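Protelomerase (Agrobacterium tumefaciens, PDB 4F43) cuts and rejoins replicated DNA to generate covalently closed hairpin ends of the linear chromosome, and protects those ends. Local coordinates at residues 215-220 and 224-229; 268-273 and 281-286; 289-294 and 302-307. The protein carries 1 engineered substitution. All coordinates share one frame; numbering follows the deposited sequence.

Contact 1 of 3, residues 215-220 and 224-229; sequences RLRESG and LWHGMS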
loop_
_atom_site.group_PDB
_atom_site.type_symbol
_atom_site.label_atom_id
_atom_site.label_comp_id
_atom_site.label_asym_id
_atom_site.label_seq_id
_atom_site.Cartn_x
_atom_site.Cartn_y
_atom_site.Cartn_z
ATOM N N ARG A 215 3.665 -22.759 -1.471
ATOM C CA ARG A 215 3.211 -23.241 -0.172
ATOM C C ARG A 215 2.238 -22.252 0.460
ATOM O O ARG A 215 1.253 -22.647 1.083
ATOM C CB ARG A 215 4.401 -23.466 0.761
ATOM C CG ARG A 215 5.313 -24.606 0.345
ATOM C CD ARG A 215 6.580 -24.612 1.181
ATOM N NE ARG A 215 6.287 -24.682 2.609
ATOM C CZ ARG A 215 7.063 -24.164 3.555
ATOM N NH1 ARG A 215 8.179 -23.529 3.225
ATOM N NH2 ARG A 215 6.720 -24.276 4.831
ATOM N N LEU A 216 2.529 -20.965 0.296
ATOM C CA LEU A 216 1.700 -19.897 0.845
ATOM C C LEU A 216 0.279 -19.949 0.301
ATOM O O LEU A 216 -0.688 -19.800 1.048
ATOM C CB LEU A 216 2.316 -18.533 0.523
ATOM C CG LEU A 216 1.429 -17.308 0.768
ATOM C CD1 LEU A 216 1.351 -16.970 2.251
ATOM C CD2 LEU A 216 1.919 -16.115 -0.040
ATOM N N ARG A 217 0.161 -20.163 -1.005
ATOM C CA ARG A 217 -1.139 -20.140 -1.668
ATOM C C ARG A 217 -2.044 -21.315 -1.303
ATOM O O ARG A 217 -3.251 -21.146 -1.127
ATOM C CB ARG A 217 -0.961 -20.063 -3.185
ATOM C CG ARG A 217 -0.822 -18.646 -3.705
ATOM C CD ARG A 217 -2.140 -17.901 -3.578
ATOM N NE ARG A 217 -1.952 -16.467 -3.382
ATOM C CZ ARG A 217 -1.977 -15.867 -2.196
ATOM N NH1 ARG A 217 -2.184 -16.578 -1.096
ATOM N NH2 ARG A 217 -1.797 -14.557 -2.108
ATOM N N GLU A 218 -1.460 -22.502 -1.183
ATOM C CA GLU A 218 -2.243 -23.717 -0.973
ATOM C C GLU A 218 -2.597 -23.968 0.491
ATOM O O GLU A 218 -3.209 -24.984 0.822
ATOM C CB GLU A 218 -1.515 -24.924 -1.566
ATOM C CG GLU A 218 -1.332 -24.832 -3.070
ATOM C CD GLU A 218 -0.561 -26.002 -3.639
ATOM O OE1 GLU A 218 -0.149 -26.883 -2.855
ATOM O OE2 GLU A 218 -0.367 -26.042 -4.872
ATOM N N SER A 219 -2.219 -23.039 1.362
ATOM C CA SER A 219 -2.572 -23.135 2.772
ATOM C C SER A 219 -4.010 -22.677 2.992
ATOM O O SER A 219 -4.623 -22.086 2.104
ATOM C CB SER A 219 -1.610 -22.309 3.628
ATOM O OG SER A 219 -1.615 -20.947 3.235
ATOM N N GLY A 220 -4.545 -22.952 4.178
ATOM C CA GLY A 220 -5.907 -22.575 4.510
ATOM C C GLY A 220 -6.080 -21.073 4.619
ATOM O O GLY A 220 -6.948 -20.485 3.968
ATOM N N LEU A 224 -8.004 -18.246 2.434
ATOM C CA LEU A 224 -8.826 -17.251 3.110
ATOM C C LEU A 224 -8.395 -15.836 2.725
ATOM O O LEU A 224 -9.186 -14.895 2.786
ATOM C CB LEU A 224 -8.746 -17.446 4.627
ATOM C CG LEU A 224 -9.557 -16.501 5.520
ATOM C CD1 LEU A 224 -11.024 -16.503 5.119
ATOM C CD2 LEU A 224 -9.399 -16.884 6.984
ATOM N N TRP A 225 -7.137 -15.698 2.315
ATOM C CA TRP A 225 -6.571 -14.399 1.959
ATOM C C TRP A 225 -6.758 -14.044 0.485
ATOM O O TRP A 225 -6.815 -12.869 0.127
ATOM C CB TRP A 225 -5.081 -14.362 2.300
ATOM C CG TRP A 225 -4.783 -13.929 3.698
ATOM C CD1 TRP A 225 -5.537 -13.107 4.485
ATOM C CD2 TRP A 225 -3.643 -14.299 4.480
ATOM N NE1 TRP A 225 -4.935 -12.940 5.709
ATOM C CE2 TRP A 225 -3.769 -13.662 5.732
ATOM C CE3 TRP A 225 -2.526 -15.105 4.244
ATOM C CZ2 TRP A 225 -2.821 -13.809 6.743
ATOM C CZ3 TRP A 225 -1.586 -15.251 5.248
ATOM C CH2 TRP A 225 -1.739 -14.605 6.482
ATOM N N HIS A 226 -6.846 -15.062 -0.365
ATOM C CA HIS A 226 -6.904 -14.848 -1.809
ATOM C C HIS A 226 -8.194 -14.161 -2.256
ATOM O O HIS A 226 -9.293 -14.620 -1.949
ATOM C CB HIS A 226 -6.741 -16.175 -2.552
ATOM C CG HIS A 226 -6.471 -16.016 -4.016
ATOM N ND1 HIS A 226 -5.274 -15.539 -4.504
ATOM C CD2 HIS A 226 -7.242 -16.272 -5.100
ATOM C CE1 HIS A 226 -5.318 -15.508 -5.824
ATOM N NE2 HIS A 226 -6.502 -15.948 -6.211
ATOM N N GLY A 227 -8.045 -13.060 -2.987
ATOM C CA GLY A 227 -9.182 -12.342 -3.537
ATOM C C GLY A 227 -9.844 -11.413 -2.539
ATOM O O GLY A 227 -10.889 -10.824 -2.819
ATOM N N MET A 228 -9.228 -11.280 -1.369
ATOM C CA MET A 228 -9.774 -10.456 -0.298
ATOM C C MET A 228 -9.739 -8.976 -0.651
ATOM O O MET A 228 -8.917 -8.540 -1.457
ATOM C CB MET A 228 -8.992 -10.688 0.994
ATOM C CG MET A 228 -9.856 -10.984 2.202
ATOM S SD MET A 228 -8.867 -11.244 3.687
ATOM C CE MET A 228 -10.138 -11.705 4.861
ATOM N N SER A 229 -10.634 -8.207 -0.043
ATOM C CA SER A 229 -10.634 -6.762 -0.213
ATOM C C SER A 229 -9.670 -6.135 0.787
ATOM O O SER A 229 -9.224 -6.797 1.724
ATOM C CB SER A 229 -12.043 -6.193 -0.029
ATOM O OG SER A 229 -12.517 -6.422 1.285
#
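G220 and L224 are joined across one turn of helix 220-225, to which both belong. The contact is a tight connection between two consecutive helices, 206-217 and 220-225: the chain turns before S219, which N-caps the second. L224 N donates to G220 O at 2.9 Å, an i to i+4 bond with an N-H...O angle of 148°. The turn before it is fixed by S219, whose OG donates to L216 O at 2.6 Å and weakly accepts from G222 N, so one hydroxyl links the end of the first helix to the start of the second. L224 CB lies 3.6 Å from G220 O. At W225 the indole turns inward, CZ3 approaching L216 CD1 to 4.5 Å. It meets F159 edge-to-face, and its NE1 is hydrogen-bonded to T237 OG1. H226 is the first residue to leave helical geometry. With CG anti to the backbone N (chi1 -167°), its imidazole is carried to R217, where H226 ND1 sits over one face of the guanidinium, 3.6 Å from R217 NE. The two planes stand 61° apart, which rules out a parallel stack, and R217 NH2 is weakly hydrogen-bonded to F159 O. Residues W225 to M228 form a type II beta turn, with G227 in the positive-phi position and M228 N bonded to W225 O at 3.3 Å. Backbone bonds tie G227 to T160, at the end of helix 155-161. The extended M228 side chain places SD at the indole edge, in its plane. S229 then becomes the N-cap of helix 230-248, its OG capping a backbone N just beyond and also hydrogen-bonding to D232 OD2.

Contact 2 of 3, residues 268-273 and 281-286; sequences YAEVAY and VTKNSY
Y273 and K283 bury the most surface here, the lysine chain lying over one face of the tyrosine ring. Where helix 263-276 packs against the first turn of helix 283-291, the aliphatic part of the lysine crosses the phenol at about a right angle. K283 CG stands 3.5 Å from the centroid of the Y273 ring and only 10° off its normal, a well-centred CH-pi contact. Further along, K283 CE lies by the CD2-CE2 side of the ring, 3.6 Å from Y273 CD2. The last torsion of the lysine, chi4 -60°, then bends the chain so that K283 NZ reaches E270 OE1 at 3.3 Å. This is a salt bridge whose hydrogen bond is weak. A water adds a second path: it donates to E270 O at 2.6 Å and accepts from K283 NZ. The ammonium is thus held weakly by the carboxylate directly, and through the water by the backbone O of the same residue.

Y286, the third large contributor, comes at the edge of the Y273 ring. Y286 CD2 lies near the plane of that ring, 3.8 Å from Y273 CD1, while Y286 CE2 lies 3.6 Å from Y273 CA. The lysine and the second tyrosine therefore fix the Y273 ring on a face and at an edge. T282 starts the second helix as its N-cap, with a weak bond from S285 N to OG1.

F287, one residue further along helix 283-291, packs on A269, E270 and Y273 to extend the interface. Strand 198-201 borders the pair at P201, which touches A272 and Y286.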
loop_
_atom_site.group_PDB
_atom_site.type_symbol
_atom_site.label_atom_id
_atom_site.label_comp_id
_atom_site.label_asym_id
_atom_site.label_seq_id
_atom_site.Cartn_x
_atom_site.Cartn_y
_atom_site.Cartn_z
ATOM N N TYR A 268 14.369 -3.493 -0.066
ATOM C CA TYR A 268 14.383 -4.274 -1.297
ATOM C C TYR A 268 14.876 -3.419 -2.461
ATOM O O TYR A 268 15.752 -3.838 -3.228
ATOM C CB TYR A 268 12.983 -4.821 -1.584
ATOM C CG TYR A 268 12.791 -5.362 -2.981
ATOM C CD1 TYR A 268 13.380 -6.556 -3.373
ATOM C CD2 TYR A 268 12.002 -4.685 -3.901
ATOM C CE1 TYR A 268 13.198 -7.054 -4.649
ATOM C CE2 TYR A 268 11.812 -5.177 -5.174
ATOM C CZ TYR A 268 12.413 -6.357 -5.545
ATOM O OH TYR A 268 12.225 -6.844 -6.816
ATOM N N ALA A 269 14.317 -2.216 -2.574
ATOM C CA ALA A 269 14.729 -1.269 -3.605
ATOM C C ALA A 269 16.221 -0.953 -3.522
ATOM O O ALA A 269 16.959 -1.109 -4.502
ATOM C CB ALA A 269 13.909 0.006 -3.510
ATOM N N GLU A 270 16.654 -0.523 -2.340
ATOM C CA GLU A 270 18.041 -0.131 -2.114
ATOM C C GLU A 270 19.023 -1.257 -2.438
ATOM O O GLU A 270 20.010 -1.050 -3.148
ATOM C CB GLU A 270 18.227 0.314 -0.663
ATOM C CG GLU A 270 19.491 1.115 -0.408
ATOM C CD GLU A 270 19.337 2.578 -0.783
ATOM O OE1 GLU A 270 18.254 2.957 -1.275
ATOM O OE2 GLU A 270 20.297 3.350 -0.581
ATOM N N VAL A 271 18.742 -2.448 -1.916
ATOM C CA VAL A 271 19.625 -3.596 -2.101
ATOM C C VAL A 271 19.663 -4.077 -3.551
ATOM O O VAL A 271 20.740 -4.304 -4.106
ATOM C CB VAL A 271 19.241 -4.765 -1.171
ATOM C CG1 VAL A 271 20.036 -6.013 -1.525
ATOM C CG2 VAL A 271 19.468 -4.381 0.283
ATOM N N ALA A 272 18.492 -4.225 -4.166
ATOM C CA ALA A 272 18.441 -4.700 -5.546
ATOM C C ALA A 272 19.051 -3.689 -6.513
ATOM O O ALA A 272 19.574 -4.067 -7.562
ATOM C CB ALA A 272 17.027 -5.050 -5.950
ATOM N N TYR A 273 18.985 -2.407 -6.163
ATOM C CA TYR A 273 19.720 -1.405 -6.925
ATOM C C TYR A 273 21.215 -1.586 -6.694
ATOM O O TYR A 273 22.018 -1.460 -7.616
ATOM C CB TYR A 273 19.305 0.017 -6.541
ATOM C CG TYR A 273 20.163 1.076 -7.199
ATOM C CD1 TYR A 273 19.903 1.500 -8.495
ATOM C CD2 TYR A 273 21.241 1.642 -6.527
ATOM C CE1 TYR A 273 20.690 2.461 -9.104
ATOM C CE2 TYR A 273 22.030 2.602 -7.125
ATOM C CZ TYR A 273 21.751 3.010 -8.413
ATOM O OH TYR A 273 22.536 3.969 -9.011
ATOM N N VAL A 281 21.469 3.388 -16.369
ATOM C CA VAL A 281 20.212 3.845 -15.788
ATOM C C VAL A 281 20.443 4.577 -14.469
ATOM O O VAL A 281 21.445 4.354 -13.791
ATOM C CB VAL A 281 19.237 2.674 -15.559
ATOM C CG1 VAL A 281 18.863 2.027 -16.882
ATOM C CG2 VAL A 281 19.848 1.651 -14.616
ATOM N N THR A 282 19.513 5.458 -14.115
ATOM C CA THR A 282 19.595 6.185 -12.855
ATOM C C THR A 282 18.856 5.427 -11.762
ATOM O O THR A 282 18.187 4.430 -12.031
ATOM C CB THR A 282 19.005 7.600 -12.974
ATOM O OG1 THR A 282 17.608 7.513 -13.280
ATOM C CG2 THR A 282 19.714 8.381 -14.070
ATOM N N LYS A 283 18.982 5.904 -10.529
ATOM C CA LYS A 283 18.347 5.258 -9.386
ATOM C C LYS A 283 16.828 5.354 -9.485
ATOM O O LYS A 283 16.119 4.376 -9.246
ATOM C CB LYS A 283 18.828 5.898 -8.082
ATOM C CG LYS A 283 19.152 4.910 -6.978
ATOM C CD LYS A 283 19.707 5.623 -5.755
ATOM C CE LYS A 283 20.324 4.644 -4.771
ATOM N NZ LYS A 283 19.334 3.650 -4.284
ATOM N N ASN A 284 16.339 6.538 -9.844
ATOM C CA ASN A 284 14.907 6.766 -9.996
ATOM C C ASN A 284 14.294 5.860 -11.059
ATOM O O ASN A 284 13.192 5.336 -10.885
ATOM C CB ASN A 284 14.630 8.233 -10.340
ATOM C CG ASN A 284 15.230 9.195 -9.331
ATOM O OD1 ASN A 284 16.307 9.750 -9.550
ATOM N ND2 ASN A 284 14.536 9.395 -8.217
ATOM N N SER A 285 15.024 5.673 -12.154
ATOM C CA SER A 285 14.542 4.859 -13.261
ATOM C C SER A 285 14.434 3.390 -12.865
ATOM O O SER A 285 13.427 2.738 -13.143
ATOM C CB SER A 285 15.451 5.015 -14.480
ATOM O OG SER A 285 14.887 4.383 -15.616
ATOM N N TYR A 286 15.474 2.878 -12.215
ATOM C CA TYR A 286 15.497 1.489 -11.779
ATOM C C TYR A 286 14.418 1.245 -10.731
ATOM O O TYR A 286 13.727 0.223 -10.766
ATOM C CB TYR A 286 16.874 1.120 -11.229
ATOM C CG TYR A 286 17.045 -0.359 -10.977
ATOM C CD1 TYR A 286 17.110 -1.258 -12.034
ATOM C CD2 TYR A 286 17.146 -0.857 -9.686
ATOM C CE1 TYR A 286 17.267 -2.612 -11.811
ATOM C CE2 TYR A 286 17.304 -2.209 -9.454
ATOM C CZ TYR A 286 17.363 -3.081 -10.520
ATOM O OH TYR A 286 17.519 -4.430 -10.297
HETATM O O HOH W 1 21.298 1.230 -3.302
#

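Contact 3 of 3, residues 289-294 and 302-307; sequences AILGHN and LSYMTY. With nucleotides of chain B.
L291 and Y304 are the nearest backbone pair, yet their CA atoms are 9.6 Å apart, so side chains alone bridge the gap. G292, with positive phi (67°), is the first residue to leave helical geometry after helix 283-291, and H293 and N294 run on extended toward the DNA. L291 CD1 lies over the centre of the Y304 ring, 3.5 Å from its centroid, a CH-pi contact that supports one face. H293 meets Y304 obliquely, H293 NE2 coming 3.8 Å from Y304 CE2, and a water bridges H293 NE2 and Y304 OH. The hydroxyl is hydrogen-bonded to Y262 OH, and Y304 OH lies 2.9 Å from O3' of DA13 of chain B. Y304 also packs on a phosphate of the DNA, a placement consistent with the nucleophilic tyrosine of tyrosine-recombinase-like enzymes. N294 N donates to OP2 of DC15 of chain B at 2.8 Å, and its ND2 bonds weakly to N7 of DA16 of chain B. Around this probable active site, F287 of helix 283-291 and R265 and H266 of helix 263-276 pack on Y304. Helix 97-115 touches S303 through I111, and the chain then enters strand 307-308, which pairs with strand 119-120.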
loop_
_atom_site.group_PDB
_atom_site.type_symbol
_atom_site.label_atom_id
_atom_site.label_comp_id
_atom_site.label_asym_id
_atom_site.label_seq_id
_atom_site.Cartn_x
_atom_site.Cartn_y
_atom_site.Cartn_z
ATOM N N ALA A 289 11.162 1.103 -12.363
ATOM C CA ALA A 289 11.066 -0.116 -13.157
ATOM C C ALA A 289 10.710 -1.331 -12.305
ATOM O O ALA A 289 9.816 -2.103 -12.651
ATOM C CB ALA A 289 12.367 -0.361 -13.909
ATOM N N ILE A 290 11.412 -1.492 -11.189
ATOM C CA ILE A 290 11.236 -2.668 -10.344
ATOM C C ILE A 290 10.022 -2.563 -9.423
ATOM O O ILE A 290 9.468 -3.577 -9.001
ATOM C CB ILE A 290 12.499 -2.943 -9.509
ATOM C CG1 ILE A 290 12.756 -1.782 -8.542
ATOM C CG2 ILE A 290 13.694 -3.181 -10.425
ATOM C CD1 ILE A 290 14.160 -1.739 -7.982
ATOM N N LEU A 291 9.609 -1.337 -9.114
ATOM C CA LEU A 291 8.462 -1.128 -8.237
ATOM C C LEU A 291 7.155 -1.035 -9.021
ATOM O O LEU A 291 6.069 -1.080 -8.442
ATOM C CB LEU A 291 8.658 0.124 -7.379
ATOM C CG LEU A 291 9.810 0.092 -6.369
ATOM C CD1 LEU A 291 9.940 1.431 -5.663
ATOM C CD2 LEU A 291 9.610 -1.026 -5.360
ATOM N N GLY A 292 7.267 -0.903 -10.338
ATOM C CA GLY A 292 6.102 -0.843 -11.201
ATOM C C GLY A 292 5.276 0.409 -10.983
ATOM O O GLY A 292 4.284 0.393 -10.253
ATOM N N HIS A 293 5.687 1.500 -11.620
ATOM C CA HIS A 293 5.000 2.776 -11.469
ATOM C C HIS A 293 4.349 3.226 -12.769
ATOM O O HIS A 293 4.453 2.554 -13.796
ATOM C CB HIS A 293 5.972 3.855 -10.984
ATOM C CG HIS A 293 6.392 3.694 -9.558
ATOM N ND1 HIS A 293 7.500 4.326 -9.031
ATOM C CD2 HIS A 293 5.854 2.975 -8.544
ATOM C CE1 HIS A 293 7.625 4.003 -7.759
ATOM N NE2 HIS A 293 6.639 3.184 -7.436
ATOM N N ASN A 294 3.673 4.369 -12.709
ATOM C CA ASN A 294 3.066 4.982 -13.882
ATOM C C ASN A 294 4.121 5.263 -14.948
ATOM O O ASN A 294 5.288 5.489 -14.625
ATOM C CB ASN A 294 2.357 6.279 -13.480
ATOM C CG ASN A 294 1.602 6.915 -14.629
ATOM O OD1 ASN A 294 1.101 6.224 -15.515
ATOM N ND2 ASN A 294 1.519 8.241 -14.620
ATOM N N LEU A 302 10.988 8.850 -5.286
ATOM C CA LEU A 302 11.596 9.718 -4.280
ATOM C C LEU A 302 11.165 9.330 -2.869
ATOM O O LEU A 302 11.877 9.594 -1.900
ATOM C CB LEU A 302 11.238 11.182 -4.548
ATOM C CG LEU A 302 11.686 11.773 -5.885
ATOM C CD1 LEU A 302 11.206 13.209 -6.017
ATOM C CD2 LEU A 302 13.198 11.695 -6.025
ATOM N N SER A 303 9.997 8.706 -2.761
ATOM C CA SER A 303 9.461 8.297 -1.469
ATOM C C SER A 303 10.085 6.990 -0.979
ATOM O O SER A 303 9.887 6.596 0.169
ATOM C CB SER A 303 7.938 8.149 -1.543
ATOM O OG SER A 303 7.321 9.366 -1.932
ATOM N N TYR A 304 10.838 6.323 -1.850
ATOM C CA TYR A 304 11.421 5.026 -1.507
ATOM C C TYR A 304 12.902 5.115 -1.151
ATOM O O TYR A 304 13.543 4.100 -0.879
ATOM C CB TYR A 304 11.217 4.025 -2.647
ATOM C CG TYR A 304 9.785 3.578 -2.815
ATOM C CD1 TYR A 304 9.297 2.478 -2.123
ATOM C CD2 TYR A 304 8.920 4.255 -3.665
ATOM C CE1 TYR A 304 7.988 2.065 -2.269
ATOM C CE2 TYR A 304 7.608 3.850 -3.821
ATOM C CZ TYR A 304 7.147 2.755 -3.121
ATOM O OH TYR A 304 5.840 2.350 -3.274
ATOM N N MET A 305 13.442 6.328 -1.155
ATOM C CA MET A 305 14.856 6.525 -0.859
ATOM C C MET A 305 15.041 7.188 0.504
ATOM O O MET A 305 15.031 8.412 0.621
ATOM C CB MET A 305 15.518 7.347 -1.965
ATOM C CG MET A 305 15.015 6.999 -3.358
ATOM S SD MET A 305 16.152 7.431 -4.687
ATOM C CE MET A 305 16.352 9.188 -4.427
ATOM N N THR A 306 15.205 6.362 1.531
ATOM C CA THR A 306 15.334 6.847 2.900
ATOM C C THR A 306 16.439 6.120 3.663
ATOM O O THR A 306 16.824 6.534 4.757
ATOM C CB THR A 306 14.018 6.680 3.672
ATOM O OG1 THR A 306 14.224 7.020 5.048
ATOM C CG2 THR A 306 13.538 5.243 3.582
ATOM N N TYR A 307 16.940 5.033 3.086
ATOM C CA TYR A 307 18.002 4.252 3.711
ATOM C C TYR A 307 19.329 4.449 2.993
ATOM O O TYR A 307 19.365 4.837 1.826
ATOM C CB TYR A 307 17.651 2.763 3.708
ATOM C CG TYR A 307 16.458 2.394 4.556
ATOM C CD1 TYR A 307 16.188 3.064 5.745
ATOM C CD2 TYR A 307 15.603 1.372 4.169
ATOM C CE1 TYR A 307 15.095 2.723 6.522
ATOM C CE2 TYR A 307 14.511 1.025 4.937
ATOM C CZ TYR A 307 14.261 1.703 6.113
ATOM O OH TYR A 307 13.172 1.361 6.882
ATOM P P DC B 15 1.146 4.357 -10.100
ATOM O OP1 DC B 15 0.922 2.987 -10.612
ATOM O OP2 DC B 15 2.457 5.011 -10.310
ATOM O "O5'" DC B 15 0.016 5.320 -10.699
ATOM C "C5'" DC B 15 -1.353 4.945 -10.587
ATOM C "C4'" DC B 15 -2.287 6.121 -10.820
ATOM O "O4'" DC B 15 -2.076 7.128 -9.797
ATOM C "C3'" DC B 15 -2.122 6.847 -12.154
ATOM O "O3'" DC B 15 -3.400 7.225 -12.658
ATOM C "C2'" DC B 15 -1.311 8.073 -11.755
ATOM C "C1'" DC B 15 -1.996 8.383 -10.436
ATOM N N1 DC B 15 -1.256 9.335 -9.576
ATOM C C2 DC B 15 -1.979 10.247 -8.800
ATOM O O2 DC B 15 -3.216 10.233 -8.849
ATOM N N3 DC B 15 -1.300 11.119 -8.015
ATOM C C4 DC B 15 0.036 11.095 -7.994
ATOM N N4 DC B 15 0.663 11.974 -7.204
ATOM C C5 DC B 15 0.785 10.171 -8.783
ATOM C C6 DC B 15 0.108 9.314 -9.555
ATOM P P DA B 13 5.864 6.028 2.316
ATOM O OP1 DA B 13 6.545 4.763 2.672
ATOM O OP2 DA B 13 6.609 7.304 2.354
ATOM O "O5'" DA B 13 5.239 5.870 0.854
ATOM C "C5'" DA B 13 4.285 4.847 0.602
ATOM C "C4'" DA B 13 3.811 4.905 -0.838
ATOM O "O4'" DA B 13 2.557 5.630 -0.903
ATOM C "C3'" DA B 13 4.757 5.619 -1.798
ATOM O "O3'" DA B 13 4.724 4.978 -3.065
ATOM C "C2'" DA B 13 4.170 7.024 -1.874
ATOM C "C1'" DA B 13 2.681 6.709 -1.807
ATOM N N9 DA B 13 1.855 7.807 -1.318
ATOM C C8 DA B 13 2.227 8.840 -0.506
ATOM N N7 DA B 13 1.251 9.676 -0.238
ATOM C C5 DA B 13 0.165 9.155 -0.921
ATOM C C6 DA B 13 -1.177 9.567 -1.048
ATOM N N6 DA B 13 -1.689 10.659 -0.467
ATOM N N1 DA B 13 -1.987 8.806 -1.809
ATOM C C2 DA B 13 -1.498 7.713 -2.401
ATOM N N3 DA B 13 -0.261 7.225 -2.353
ATOM C C4 DA B 13 0.523 8.000 -1.591
ATOM P P DA B 16 -3.516 8.080 -14.014
ATOM O OP1 DA B 16 -4.839 7.803 -14.614
ATOM O OP2 DA B 16 -2.291 7.843 -14.809
ATOM O "O5'" DA B 16 -3.482 9.600 -13.508
ATOM C "C5'" DA B 16 -4.651 10.212 -12.967
ATOM C "C4'" DA B 16 -4.306 11.463 -12.177
ATOM O "O4'" DA B 16 -2.955 11.344 -11.662
ATOM C "C3'" DA B 16 -4.324 12.767 -12.974
ATOM O "O3'" DA B 16 -4.694 13.856 -12.126
ATOM C "C2'" DA B 16 -2.867 12.883 -13.398
ATOM C "C1'" DA B 16 -2.204 12.461 -12.095
ATOM N N9 DA B 16 -0.803 12.071 -12.218
ATOM C C8 DA B 16 -0.273 11.139 -13.063
ATOM N N7 DA B 16 1.026 10.999 -12.946
ATOM C C5 DA B 16 1.370 11.901 -11.954
ATOM C C6 DA B 16 2.601 12.241 -11.360
ATOM N N6 DA B 16 3.764 11.679 -11.701
ATOM N N1 DA B 16 2.592 13.184 -10.397
ATOM C C2 DA B 16 1.426 13.747 -10.057
ATOM N N3 DA B 16 0.209 13.512 -10.541
ATOM C C4 DA B 16 0.253 12.570 -11.495
HETATM O O HOH W 2 5.233 1.418 -5.528
#

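Contacts 2 and 3 are neighbours, their centres 8 Å apart, and both use helix 283-291: contact 2 its beginning, contact 3 its end. They also touch, K283 CD lying 4.1 Å from M305 SD. Contact 1 is remote, about 30 Å and 27 Å from them between centres, and holds helices 206-217 and 220-225 instead. Burial and chemistry differ in step: contact 1 is a surface connection held by one backbone helix bond across it, capping serines and an R217-H226 contact, contact 2 a partly buried helix pair combining CH-pi packing with a salt bridge, and contact 3 a buried meeting of apolar and aromatic groups, with N294 and the Y304 hydroxyl reaching the DNA.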